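Local coordinates for heavy-metal chelation domain-containing protein (Pyrococcus horikoshii, PDB 3NPG), which is of unknown function but probably takes part in heavy-metal chelation, at residues 162-172 against 186-197. Numbering follows the deposited sequence.
Sequences LPEVDGIIASA and RAKKAKLIVITG
Ile168 and Val194 sit at the heart of two parallel strands, 167-171 and 192-196, whose axes run 6° apart. Val194 N gives an almost straight hydrogen bond to Ile168 O (2.8 Å, 175° at the hydrogen), while Ile168 N is held by Leu192 O and Ala170 N by Val194 O. On one face Ile168 carries CG1 beside its backbone N (chi1 -65°), and CD1 projects out of the sheet to the turn that precedes strand 192-196, where it lies 3.5 Å from Ala187 CB and also meets Ala190 CB; two alanines suit the place, being small enough to admit the long isoleucine branch. Farther along that face, Ala170 CB rests 3.9 Å from Ile195 CD1. Ile169 and Val194 turn to the other face, toward helix 107-112, where Ile169 CG2 touches Thr196 CG2 at 3.6 Å. These are neighbouring central strands of a largely parallel, Rossmann-like sheet, joined by a right-handed crossover through helices 174-177 and 180-186, with strand 118-122 flanking the first and strand 214-220 the second. In the turns ahead of the two strands, the outer edge, at Asp166, Lys189 and Pro163, is at least partly open to solvent and polar groups take over. A water bridges Asp166 OD1 and Lys189 O, whereas Lys189 NZ stays 4.1 Å from that OD1, too far for a salt bridge; Asp166 OD2 instead accepts from Arg118 N. Pro163, whose compact apolar ring suits a guanidinium face, lays CG over one side of Arg186, 3.6 Å from NH2, and Arg186 NE donates a hydrogen bond to Tyr159 O.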
# COMPACT_ATOMS: atom_id res chain seq x y z
N LEU A 162 -20.32 13.48 0.81
CA LEU A 162 -21.03 13.51 2.11
C LEU A 162 -22.14 14.60 2.19
O LEU A 162 -23.22 14.32 2.71
CB LEU A 162 -20.05 13.64 3.30
CG LEU A 162 -19.20 12.39 3.61
CD1 LEU A 162 -18.09 12.72 4.56
CD2 LEU A 162 -20.06 11.27 4.17
N PRO A 163 -21.94 15.84 1.63
CA PRO A 163 -23.01 16.86 1.70
C PRO A 163 -24.25 16.52 0.86
O PRO A 163 -25.27 17.20 0.97
CB PRO A 163 -22.33 18.14 1.20
CG PRO A 163 -20.86 17.85 1.26
CD PRO A 163 -20.72 16.40 1.01
N GLU A 164 -24.16 15.46 0.01
CA GLU A 164 -25.26 15.08 -0.90
C GLU A 164 -26.07 13.86 -0.41
O GLU A 164 -27.12 13.55 -1.00
CB GLU A 164 -24.72 14.83 -2.33
CG GLU A 164 -23.94 15.99 -2.93
CD GLU A 164 -24.72 17.28 -3.11
OE1 GLU A 164 -25.95 17.21 -3.36
OE2 GLU A 164 -24.10 18.36 -3.05
N VAL A 165 -25.60 13.17 0.65
CA VAL A 165 -26.25 11.95 1.15
C VAL A 165 -27.23 12.22 2.31
O VAL A 165 -27.03 13.17 3.08
CB VAL A 165 -25.23 10.84 1.49
CG1 VAL A 165 -24.44 10.44 0.26
CG2 VAL A 165 -24.30 11.27 2.62
N ASP A 166 -28.27 11.37 2.44
CA ASP A 166 -29.29 11.50 3.48
C ASP A 166 -28.94 10.65 4.70
O ASP A 166 -29.44 10.90 5.80
CB ASP A 166 -30.67 11.09 2.93
CG ASP A 166 -30.95 11.63 1.56
OD1 ASP A 166 -31.18 12.85 1.44
OD2 ASP A 166 -30.92 10.84 0.59
N GLY A 167 -28.14 9.61 4.47
CA GLY A 167 -27.70 8.71 5.53
C GLY A 167 -26.22 8.39 5.45
O GLY A 167 -25.66 8.31 4.35
N ILE A 168 -25.57 8.21 6.61
CA ILE A 168 -24.14 7.89 6.68
C ILE A 168 -23.90 6.70 7.61
O ILE A 168 -24.32 6.72 8.77
CB ILE A 168 -23.30 9.13 7.11
CG1 ILE A 168 -23.37 10.24 6.04
CG2 ILE A 168 -21.84 8.74 7.40
CD1 ILE A 168 -22.96 11.56 6.52
N ILE A 169 -23.20 5.66 7.09
CA ILE A 169 -22.78 4.52 7.91
C ILE A 169 -21.26 4.50 7.93
O ILE A 169 -20.63 4.04 6.97
CB ILE A 169 -23.38 3.16 7.41
CG1 ILE A 169 -24.92 3.23 7.36
CG2 ILE A 169 -22.91 2.00 8.28
CD1 ILE A 169 -25.54 2.03 6.77
N ALA A 170 -20.66 5.14 8.96
CA ALA A 170 -19.21 5.28 9.07
C ALA A 170 -18.63 4.26 10.01
O ALA A 170 -19.09 4.13 11.15
CB ALA A 170 -18.85 6.68 9.54
N SER A 171 -17.61 3.50 9.54
CA SER A 171 -16.91 2.54 10.37
C SER A 171 -16.36 3.25 11.60
O SER A 171 -15.81 4.34 11.48
CB SER A 171 -15.76 1.90 9.59
OG SER A 171 -15.02 0.99 10.40
N ALA A 172 -16.56 2.65 12.79
CA ALA A 172 -16.14 3.24 14.05
C ALA A 172 -14.62 3.51 14.10
O ALA A 172 -14.15 4.22 14.99
CB ALA A 172 -16.56 2.35 15.20
N ARG A 186 -19.06 17.66 7.08
CA ARG A 186 -19.53 17.57 5.69
C ARG A 186 -20.91 16.91 5.57
O ARG A 186 -21.51 16.95 4.50
CB ARG A 186 -18.49 16.85 4.80
CG ARG A 186 -17.13 17.58 4.74
CD ARG A 186 -17.26 19.01 4.25
NE ARG A 186 -17.56 19.07 2.81
CZ ARG A 186 -17.91 20.19 2.17
NH1 ARG A 186 -18.03 21.33 2.83
NH2 ARG A 186 -18.16 20.16 0.87
N ALA A 187 -21.44 16.36 6.69
CA ALA A 187 -22.77 15.75 6.72
C ALA A 187 -23.86 16.83 6.78
O ALA A 187 -24.61 16.91 7.76
CB ALA A 187 -22.89 14.82 7.91
N LYS A 188 -23.94 17.67 5.73
CA LYS A 188 -24.84 18.84 5.66
C LYS A 188 -26.32 18.46 5.65
O LYS A 188 -27.13 19.12 6.31
CB LYS A 188 -24.51 19.72 4.43
CG LYS A 188 -23.03 20.05 4.25
CD LYS A 188 -22.53 21.08 5.25
CE LYS A 188 -21.11 21.50 4.95
NZ LYS A 188 -20.54 22.32 6.05
N LYS A 189 -26.69 17.44 4.85
CA LYS A 189 -28.09 17.07 4.59
C LYS A 189 -28.48 15.71 5.25
O LYS A 189 -29.65 15.30 5.21
CB LYS A 189 -28.32 17.03 3.07
CG LYS A 189 -29.75 16.89 2.63
CD LYS A 189 -29.89 17.08 1.13
CE LYS A 189 -30.11 15.77 0.41
NZ LYS A 189 -30.34 15.97 -1.04
N ALA A 190 -27.50 15.02 5.88
CA ALA A 190 -27.74 13.72 6.49
C ALA A 190 -28.59 13.82 7.73
O ALA A 190 -28.34 14.67 8.60
CB ALA A 190 -26.42 13.03 6.81
N LYS A 191 -29.64 13.00 7.80
CA LYS A 191 -30.56 12.96 8.95
C LYS A 191 -30.29 11.72 9.83
O LYS A 191 -30.78 11.64 10.96
CB LYS A 191 -32.04 12.99 8.48
CG LYS A 191 -32.33 12.20 7.20
CD LYS A 191 -33.73 12.46 6.67
CE LYS A 191 -34.01 11.68 5.42
NZ LYS A 191 -35.38 11.93 4.92
N LEU A 192 -29.46 10.80 9.32
CA LEU A 192 -29.13 9.55 9.99
C LEU A 192 -27.62 9.27 9.87
O LEU A 192 -27.13 9.03 8.76
CB LEU A 192 -29.96 8.40 9.36
CG LEU A 192 -29.79 7.01 9.98
CD1 LEU A 192 -30.37 6.95 11.38
CD2 LEU A 192 -30.46 5.98 9.13
N ILE A 193 -26.87 9.37 10.99
CA ILE A 193 -25.43 9.11 11.02
C ILE A 193 -25.12 8.00 12.01
O ILE A 193 -25.29 8.18 13.22
CB ILE A 193 -24.60 10.41 11.31
CG1 ILE A 193 -24.92 11.51 10.26
CG2 ILE A 193 -23.09 10.10 11.36
CD1 ILE A 193 -24.39 12.83 10.58
N VAL A 194 -24.73 6.82 11.50
CA VAL A 194 -24.46 5.64 12.33
C VAL A 194 -22.96 5.34 12.38
O VAL A 194 -22.33 5.14 11.33
CB VAL A 194 -25.26 4.40 11.84
CG1 VAL A 194 -25.13 3.24 12.82
CG2 VAL A 194 -26.73 4.75 11.62
N ILE A 195 -22.38 5.29 13.59
CA ILE A 195 -20.98 4.92 13.79
C ILE A 195 -20.94 3.44 14.20
O ILE A 195 -21.37 3.10 15.31
CB ILE A 195 -20.28 5.85 14.83
CG1 ILE A 195 -20.49 7.36 14.48
CG2 ILE A 195 -18.80 5.52 14.99
CD1 ILE A 195 -20.05 7.81 13.04
N THR A 196 -20.58 2.55 13.25
CA THR A 196 -20.68 1.11 13.46
C THR A 196 -19.33 0.41 13.63
O THR A 196 -18.37 0.73 12.94
CB THR A 196 -21.54 0.46 12.36
OG1 THR A 196 -21.75 -0.92 12.68
CG2 THR A 196 -20.91 0.58 10.97
N GLY A 197 -19.30 -0.58 14.52
CA GLY A 197 -18.11 -1.39 14.77
C GLY A 197 -17.72 -1.48 16.23
O GLY A 197 -18.12 -0.64 17.04
O HOH W 1 -32.12 14.86 3.72